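Local coordinates for gram-negative insecticidal protein (Chromobacterium piscinae, PDB 6FBM) that probably acts as an insecticidal pore-forming toxin, pairing a MACPF domain with a beta-tripod region, at residues 109-117 / 521-529; 174-182 / 262-271. All coordinates share one frame; numbering follows the deposited sequence.

Both contacts involve the MACPF part of the chain, on whose bent antiparallel sheet strands 64-78, 120-134, 179-187 and 232-239 lie side by side. Interaction 2 is internal to it: the corner at 178 between strands 170-177 and 179-187 meets the last turns of helix 255-269 and the start of the strand that follows. Interaction 1 instead brings residues 521-529, the modelled C-terminus, back onto the short helix 111-115, which falls between strands 64-78 and 120-134 along the chain. Both segments of interaction 2 fall between those of interaction 1. The centres are 34 Å apart, nearest atoms about 9 Å. Interaction 2 therefore joins parts of the MACPF region to each other, while interaction 1 fastens the chain's far end to that region.

Interaction 1. Residues 109-117 / 521-529; sequences FTTTDQQLT and SMLSQHQGM
The His-526 imidazole and the Gln-115 amide meet with their planes turned 54° apart, the ring presenting its edge. Gln-115 OE1 lies in the imidazole plane, at the ND1 corner, and takes the hydrogen bond from His-526 ND1 at 2.7 Å with a fairly straight N-H...O angle of 162°. At the acceptor the same bond is less regular, because ND1 sits well above the carbonyl plane and not on a lone pair. The other amide atom is used as well: Gln-115 NE2 donates to Gln-527 O at 3.2 Å, a more bent bond with the acceptor tilted a little from the amide plane. Gripped at both atoms, the amide has its rotation fixed. Gln-115 reaches this place by running straight out beyond CG (chi2 -175°) from helix 111-115.

That helix belongs to the helical insertion between strands 64-78 and 120-134 of the MACPF fold, in the place that probably corresponds to the first cluster of transmembrane-hairpin helices in relatives. Its start is capped by Thr-110 OG1, which accepts from Asp-113 N at 3.1 Å, and Lys-313 NZ takes up the carbonyls of Gln-114 and Leu-116 at its other end. Pro-312 touches both Gln-115 and His-526, so a loop shares this contact.

Past helix 516-524 the tail follows the flank of the short helix. Thr-112 OG1 lies 3.2 Å from Gly-528 O and 3.8 Å from Met-529 CG. The thioether of Met-529 crosses the end of the glutamine, its SD 3.7 Å from Gln-115 NE2. A bend at the last torsion carries the methyl onward, and Met-529 CE packs against Leu-116 CD2 at 4.0 Å.

Interaction 2. Residues 174-182 / 262-271; sequences EAAVGGRLD and WAESLLDYAT
Gly-178 and Thr-271 form an antiparallel hydrogen-bonded pair at the corner of the bent MACPF sheet, where strand 170-177 turns a corner at Gly-178 into strand 179-187, with a second glycine, Gly-179, right after it. Gly-178 N donates to Thr-271 O at 2.9 Å, and Thr-271 N returns the bond to Gly-178 O at 3.0 Å. The same two oxygens also receive CA-H contacts, from Val-177 CA and Ala-270 CA.

Apolar packing begins beside this pair, with Val-177 CG1 on Ala-270 CB at 3.7 Å, and continues back along helix 255-269 to Leu-266 and Trp-262. The Trp-262 indole stands between two leucines: Leu-266 CD2 over one face, Leu-181 over the other. Leu-181 makes a CH-pi contact, its CG 3.8 Å from the centroid of the six-membered ring of Trp-262. The indole swings out toward the strand with CG anti to the backbone N (chi1 177°), and its NE1 is hydrogen-bonded to Gly-240 O.

Gly-179, with no side chain on the side facing the helix, lets Leu-266 and Trp-262 approach its backbone. Leu-266 CD2 comes within 3.6 Å of Gly-179 CA, and the indole's rim meets the strand edge-on, Trp-262 CH2 lying 3.5 Å from Gly-179 C.

Interaction 1. Residues 109-117 / 521-529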
loop_
_atom_site.group_PDB
_atom_site.type_symbol
_atom_site.label_atom_id
_atom_site.label_comp_id
_atom_site.label_asym_id
_atom_site.label_seq_id
_atom_site.Cartn_x
_atom_site.Cartn_y
_atom_site.Cartn_z
ATOM N N PHE A 109 31.237 -20.630 10.277
ATOM C CA PHE A 109 32.247 -21.499 9.662
ATOM C C PHE A 109 31.672 -22.868 9.373
ATOM O O PHE A 109 30.825 -23.359 10.117
ATOM C CB PHE A 109 33.435 -21.695 10.607
ATOM C CG PHE A 109 33.997 -20.420 11.156
ATOM C CD1 PHE A 109 34.619 -19.510 10.327
ATOM C CD2 PHE A 109 33.905 -20.139 12.512
ATOM C CE1 PHE A 109 35.153 -18.342 10.837
ATOM C CE2 PHE A 109 34.419 -18.971 13.036
ATOM C CZ PHE A 109 35.042 -18.063 12.194
ATOM N N THR A 110 32.155 -23.512 8.317
ATOM C CA THR A 110 31.766 -24.892 8.036
ATOM C C THR A 110 32.324 -25.764 9.148
ATOM O O THR A 110 33.310 -25.438 9.790
ATOM C CB THR A 110 32.296 -25.438 6.702
ATOM O OG1 THR A 110 33.734 -25.418 6.705
ATOM C CG2 THR A 110 31.742 -24.651 5.503
ATOM N N THR A 111 31.668 -26.881 9.365
ATOM C CA THR A 111 32.117 -27.806 10.358
ATOM C C THR A 111 33.511 -28.386 9.986
ATOM O O THR A 111 34.344 -28.602 10.851
ATOM C CB THR A 111 31.050 -28.904 10.595
ATOM O OG1 THR A 111 31.371 -29.581 11.825
ATOM C CG2 THR A 111 30.958 -29.891 9.427
ATOM N N THR A 112 33.773 -28.589 8.703
ATOM C CA THR A 112 35.097 -29.022 8.262
ATOM C C THR A 112 36.213 -28.021 8.693
ATOM O O THR A 112 37.196 -28.409 9.339
ATOM C CB THR A 112 35.102 -29.267 6.723
ATOM O OG1 THR A 112 34.259 -30.386 6.410
ATOM C CG2 THR A 112 36.520 -29.590 6.211
ATOM N N ASP A 113 36.020 -26.740 8.367
ATOM C CA ASP A 113 36.990 -25.693 8.709
ATOM C C ASP A 113 37.194 -25.558 10.196
ATOM O O ASP A 113 38.290 -25.246 10.644
ATOM C CB ASP A 113 36.578 -24.336 8.120
ATOM C CG ASP A 113 36.699 -24.290 6.605
ATOM O OD1 ASP A 113 37.473 -25.041 6.035
ATOM O OD2 ASP A 113 36.021 -23.500 5.950
ATOM N N GLN A 114 36.143 -25.775 10.975
ATOM C CA GLN A 114 36.263 -25.721 12.420
ATOM C C GLN A 114 37.246 -26.765 12.926
ATOM O O GLN A 114 38.046 -26.499 13.814
ATOM C CB GLN A 114 34.898 -25.937 13.077
ATOM C CG GLN A 114 33.928 -24.782 12.934
ATOM C CD GLN A 114 32.544 -25.139 13.423
ATOM O OE1 GLN A 114 31.567 -25.085 12.662
ATOM N NE2 GLN A 114 32.442 -25.513 14.697
ATOM N N GLN A 115 37.167 -27.950 12.346
ATOM C CA GLN A 115 37.974 -29.077 12.775
ATOM C C GLN A 115 39.364 -29.083 12.121
ATOM O O GLN A 115 40.316 -29.573 12.713
ATOM C CB GLN A 115 37.254 -30.381 12.462
ATOM C CG GLN A 115 35.880 -30.509 13.066
ATOM C CD GLN A 115 35.280 -31.891 12.791
ATOM O OE1 GLN A 115 35.424 -32.831 13.593
ATOM N NE2 GLN A 115 34.561 -32.009 11.683
ATOM N N LEU A 116 39.478 -28.567 10.901
ATOM C CA LEU A 116 40.791 -28.454 10.283
ATOM C C LEU A 116 41.752 -27.589 11.085
ATOM O O LEU A 116 41.358 -26.702 11.844
ATOM C CB LEU A 116 40.701 -27.936 8.846
ATOM C CG LEU A 116 40.169 -28.968 7.856
ATOM C CD1 LEU A 116 40.109 -28.346 6.461
ATOM C CD2 LEU A 116 41.069 -30.233 7.877
ATOM N N THR A 117 43.017 -27.862 10.884
ATOM C CA THR A 117 44.080 -27.140 11.512
ATOM C C THR A 117 44.705 -26.288 10.400
ATOM O O THR A 117 44.312 -26.417 9.230
ATOM C CB THR A 117 45.017 -28.135 12.235
ATOM O OG1 THR A 117 45.777 -27.455 13.218
ATOM C CG2 THR A 117 45.938 -28.849 11.315
ATOM N N SER A 521 41.168 -43.962 9.396
ATOM C CA SER A 521 40.725 -44.221 10.764
ATOM C C SER A 521 40.520 -42.921 11.564
ATOM O O SER A 521 39.477 -42.737 12.210
ATOM C CB SER A 521 41.716 -45.164 11.467
ATOM O OG SER A 521 41.399 -45.322 12.839
ATOM N N MET A 522 41.511 -42.031 11.513
ATOM C CA MET A 522 41.440 -40.701 12.150
ATOM C C MET A 522 40.254 -39.888 11.631
ATOM O O MET A 522 39.509 -39.336 12.420
ATOM C CB MET A 522 42.763 -39.946 11.928
ATOM C CG MET A 522 42.909 -38.595 12.618
ATOM S SD MET A 522 42.046 -37.217 11.839
ATOM C CE MET A 522 42.574 -37.309 10.135
ATOM N N LEU A 523 40.070 -39.843 10.314
ATOM C CA LEU A 523 38.952 -39.116 9.693
ATOM C C LEU A 523 37.556 -39.678 9.963
ATOM O O LEU A 523 36.578 -38.902 9.969
ATOM C CB LEU A 523 39.108 -39.041 8.175
ATOM C CG LEU A 523 40.065 -38.022 7.556
ATOM C CD1 LEU A 523 39.915 -38.011 6.040
ATOM C CD2 LEU A 523 39.815 -36.629 8.114
ATOM N N SER A 524 37.445 -41.002 10.148
ATOM C CA SER A 524 36.148 -41.627 10.422
ATOM C C SER A 524 35.575 -41.206 11.794
ATOM O O SER A 524 34.380 -41.368 12.011
ATOM C CB SER A 524 36.240 -43.164 10.331
ATOM O OG SER A 524 36.814 -43.710 11.528
ATOM N N GLN A 525 36.411 -40.667 12.686
ATOM C CA GLN A 525 35.974 -40.088 13.966
ATOM C C GLN A 525 35.689 -38.548 13.911
ATOM O O GLN A 525 35.671 -37.890 14.969
ATOM C CB GLN A 525 37.013 -40.359 15.046
ATOM C CG GLN A 525 37.530 -41.782 15.105
ATOM C CD GLN A 525 38.417 -41.978 16.337
ATOM O OE1 GLN A 525 39.661 -42.070 16.258
ATOM N NE2 GLN A 525 37.778 -42.053 17.501
ATOM N N HIS A 526 35.511 -37.989 12.708
ATOM C CA HIS A 526 35.226 -36.558 12.533
ATOM C C HIS A 526 34.003 -36.448 11.618
ATOM O O HIS A 526 34.023 -36.918 10.483
ATOM C CB HIS A 526 36.421 -35.790 11.917
ATOM C CG HIS A 526 37.563 -35.555 12.867
ATOM N ND1 HIS A 526 37.621 -34.470 13.710
ATOM C CD2 HIS A 526 38.711 -36.243 13.071
ATOM C CE1 HIS A 526 38.740 -34.540 14.419
ATOM N NE2 HIS A 526 39.414 -35.604 14.052
ATOM N N GLN A 527 32.950 -35.809 12.135
ATOM C CA GLN A 527 31.648 -35.830 11.445
ATOM C C GLN A 527 31.664 -34.856 10.273
ATOM O O GLN A 527 32.183 -33.745 10.395
ATOM C CB GLN A 527 30.463 -35.636 12.418
ATOM C CG GLN A 527 30.183 -34.232 12.967
ATOM C CD GLN A 527 30.705 -34.065 14.416
ATOM O OE1 GLN A 527 31.855 -34.417 14.705
ATOM N NE2 GLN A 527 29.867 -33.518 15.326
ATOM N N GLY A 528 31.167 -35.307 9.118
ATOM C CA GLY A 528 31.008 -34.469 7.930
ATOM C C GLY A 528 32.281 -34.172 7.157
ATOM O O GLY A 528 32.483 -33.027 6.717
ATOM N N MET A 529 33.123 -35.201 6.976
ATOM C CA MET A 529 34.397 -35.061 6.254
ATOM C C MET A 529 34.637 -36.222 5.276
ATOM O O MET A 529 33.973 -36.282 4.235
ATOM C CB MET A 529 35.556 -34.888 7.262
ATOM C CG MET A 529 35.473 -33.596 8.085
ATOM S SD MET A 529 36.960 -33.062 9.032
ATOM C CE MET A 529 38.291 -33.134 7.809
#

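Interaction 2. Residues 174-182 / 262-271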
loop_
_atom_site.group_PDB
_atom_site.type_symbol
_atom_site.label_atom_id
_atom_site.label_comp_id
_atom_site.label_asym_id
_atom_site.label_seq_id
_atom_site.Cartn_x
_atom_site.Cartn_y
_atom_site.Cartn_z
ATOM N N GLU A 174 21.433 -4.996 29.050
ATOM C CA GLU A 174 21.779 -3.865 28.212
ATOM C C GLU A 174 22.032 -4.401 26.800
ATOM O O GLU A 174 22.663 -5.436 26.625
ATOM C CB GLU A 174 23.025 -3.197 28.766
ATOM C CG GLU A 174 23.299 -1.811 28.228
ATOM C CD GLU A 174 24.561 -1.245 28.883
ATOM O OE1 GLU A 174 25.652 -1.747 28.561
ATOM O OE2 GLU A 174 24.472 -0.317 29.724
ATOM N N ALA A 175 21.544 -3.700 25.786
ATOM C CA ALA A 175 21.781 -4.135 24.410
ATOM C C ALA A 175 21.853 -2.975 23.438
ATOM O O ALA A 175 21.157 -1.963 23.587
ATOM C CB ALA A 175 20.674 -5.077 23.978
ATOM N N ALA A 176 22.693 -3.171 22.431
ATOM C CA ALA A 176 22.744 -2.288 21.296
ATOM C C ALA A 176 21.643 -2.695 20.334
ATOM O O ALA A 176 21.459 -3.864 20.055
ATOM C CB ALA A 176 24.096 -2.393 20.632
ATOM N N VAL A 177 20.934 -1.696 19.824
ATOM C CA VAL A 177 19.888 -1.918 18.863
ATOM C C VAL A 177 20.236 -1.265 17.531
ATOM O O VAL A 177 20.670 -0.128 17.469
ATOM C CB VAL A 177 18.552 -1.376 19.397
ATOM C CG1 VAL A 177 17.471 -1.595 18.385
ATOM C CG2 VAL A 177 18.177 -2.053 20.714
ATOM N N GLY A 178 20.049 -2.016 16.459
ATOM C CA GLY A 178 20.262 -1.571 15.093
ATOM C C GLY A 178 20.439 -2.753 14.166
ATOM O O GLY A 178 19.630 -3.673 14.168
ATOM N N GLY A 179 21.511 -2.748 13.378
ATOM C CA GLY A 179 21.869 -3.938 12.601
ATOM C C GLY A 179 23.331 -4.193 12.617
ATOM O O GLY A 179 24.130 -3.272 12.719
ATOM N N ARG A 180 23.693 -5.456 12.512
ATOM C CA ARG A 180 25.092 -5.888 12.556
ATOM C C ARG A 180 25.367 -6.746 11.346
ATOM O O ARG A 180 24.523 -7.581 10.995
ATOM C CB ARG A 180 25.308 -6.759 13.778
ATOM C CG ARG A 180 26.753 -7.078 14.079
ATOM C CD ARG A 180 26.901 -7.831 15.398
ATOM N NE ARG A 180 26.796 -9.267 15.186
ATOM C CZ ARG A 180 25.927 -10.111 15.738
ATOM N NH1 ARG A 180 24.984 -9.737 16.586
ATOM N NH2 ARG A 180 26.016 -11.395 15.429
ATOM N N LEU A 181 26.545 -6.595 10.740
ATOM C CA LEU A 181 27.009 -7.565 9.757
ATOM C C LEU A 181 28.218 -8.287 10.303
ATOM O O LEU A 181 29.102 -7.658 10.872
ATOM C CB LEU A 181 27.364 -6.876 8.454
ATOM C CG LEU A 181 26.195 -6.230 7.712
ATOM C CD1 LEU A 181 26.706 -5.657 6.408
ATOM C CD2 LEU A 181 25.053 -7.205 7.453
ATOM N N ASP A 182 28.225 -9.611 10.127
ATOM C CA ASP A 182 29.315 -10.496 10.508
ATOM C C ASP A 182 29.918 -11.058 9.251
ATOM O O ASP A 182 29.297 -11.869 8.568
ATOM C CB ASP A 182 28.792 -11.656 11.313
ATOM C CG ASP A 182 28.376 -11.251 12.703
ATOM O OD1 ASP A 182 28.609 -10.106 13.065
ATOM O OD2 ASP A 182 27.784 -12.065 13.435
ATOM N N TRP A 262 20.475 -2.005 3.010
ATOM C CA TRP A 262 20.461 -2.596 4.346
ATOM C C TRP A 262 20.756 -1.518 5.396
ATOM O O TRP A 262 20.039 -1.394 6.357
ATOM C CB TRP A 262 21.450 -3.769 4.419
ATOM C CG TRP A 262 21.559 -4.394 5.747
ATOM C CD1 TRP A 262 20.827 -5.444 6.213
ATOM C CD2 TRP A 262 22.457 -4.034 6.775
ATOM N NE1 TRP A 262 21.221 -5.755 7.490
ATOM C CE2 TRP A 262 22.219 -4.898 7.856
ATOM C CE3 TRP A 262 23.433 -3.057 6.891
ATOM C CZ2 TRP A 262 22.920 -4.806 9.054
ATOM C CZ3 TRP A 262 24.153 -2.967 8.106
ATOM C CH2 TRP A 262 23.886 -3.840 9.158
ATOM N N ALA A 263 21.765 -0.703 5.166
ATOM C CA ALA A 263 22.138 0.372 6.100
ATOM C C ALA A 263 21.050 1.408 6.308
ATOM O O ALA A 263 20.783 1.786 7.458
ATOM C CB ALA A 263 23.419 1.057 5.668
ATOM N N GLU A 264 20.422 1.879 5.230
ATOM C CA GLU A 264 19.320 2.849 5.359
ATOM C C GLU A 264 18.015 2.196 5.882
ATOM O O GLU A 264 17.157 2.883 6.399
ATOM C CB GLU A 264 19.103 3.636 4.051
ATOM C CG GLU A 264 18.404 2.864 2.919
ATOM C CD GLU A 264 18.479 3.537 1.537
ATOM O OE1 GLU A 264 18.514 2.786 0.521
ATOM O OE2 GLU A 264 18.505 4.799 1.481
ATOM N N SER A 265 17.881 0.878 5.761
ATOM C CA SER A 265 16.739 0.156 6.311
ATOM C C SER A 265 16.766 -0.014 7.842
ATOM O O SER A 265 15.773 -0.423 8.429
ATOM C CB SER A 265 16.637 -1.254 5.702
ATOM O OG SER A 265 17.430 -2.225 6.414
ATOM N N LEU A 266 17.895 0.246 8.495
ATOM C CA LEU A 266 18.072 -0.183 9.880
ATOM C C LEU A 266 17.028 0.329 10.835
ATOM O O LEU A 266 16.588 -0.404 11.717
ATOM C CB LEU A 266 19.464 0.172 10.393
ATOM C CG LEU A 266 20.568 -0.608 9.699
ATOM C CD1 LEU A 266 21.886 -0.083 10.193
ATOM C CD2 LEU A 266 20.408 -2.092 9.923
ATOM N N LEU A 267 16.564 1.564 10.626
ATOM C CA LEU A 267 15.552 2.106 11.519
ATOM C C LEU A 267 14.263 1.326 11.547
ATOM O O LEU A 267 13.590 1.254 12.574
ATOM C CB LEU A 267 15.280 3.572 11.238
ATOM C CG LEU A 267 14.569 4.368 12.383
ATOM C CD1 LEU A 267 15.246 4.264 13.744
ATOM C CD2 LEU A 267 14.459 5.821 11.958
ATOM N N ASP A 268 13.912 0.733 10.438
ATOM C CA ASP A 268 12.659 -0.002 10.301
ATOM C C ASP A 268 12.844 -1.465 10.681
ATOM O O ASP A 268 11.868 -2.176 10.936
ATOM C CB ASP A 268 12.110 0.088 8.869
ATOM C CG ASP A 268 12.022 1.527 8.342
ATOM O OD1 ASP A 268 11.373 2.297 9.028
ATOM O OD2 ASP A 268 12.583 1.900 7.288
ATOM N N TYR A 269 14.084 -1.939 10.712
ATOM C CA TYR A 269 14.353 -3.338 10.999
ATOM C C TYR A 269 15.291 -3.548 12.168
ATOM O O TYR A 269 15.906 -4.599 12.263
ATOM C CB TYR A 269 14.970 -3.972 9.764
ATOM C CG TYR A 269 14.031 -4.058 8.614
ATOM C CD1 TYR A 269 13.186 -5.157 8.494
ATOM C CD2 TYR A 269 13.980 -3.066 7.636
ATOM C CE1 TYR A 269 12.346 -5.291 7.414
ATOM C CE2 TYR A 269 13.119 -3.180 6.559
ATOM C CZ TYR A 269 12.320 -4.305 6.442
ATOM O OH TYR A 269 11.479 -4.460 5.359
ATOM N N ALA A 270 15.427 -2.546 13.038
ATOM C CA ALA A 270 16.385 -2.613 14.134
ATOM C C ALA A 270 16.023 -3.703 15.127
ATOM O O ALA A 270 14.852 -3.897 15.415
ATOM C CB ALA A 270 16.478 -1.280 14.844
ATOM N N THR A 271 17.043 -4.422 15.585
ATOM C CA THR A 271 16.912 -5.400 16.661
ATOM C C THR A 271 18.123 -5.321 17.560
ATOM O O THR A 271 19.073 -4.623 17.269
ATOM C CB THR A 271 16.814 -6.858 16.169
ATOM O OG1 THR A 271 18.058 -7.238 15.565
ATOM C CG2 THR A 271 15.698 -7.010 15.137
#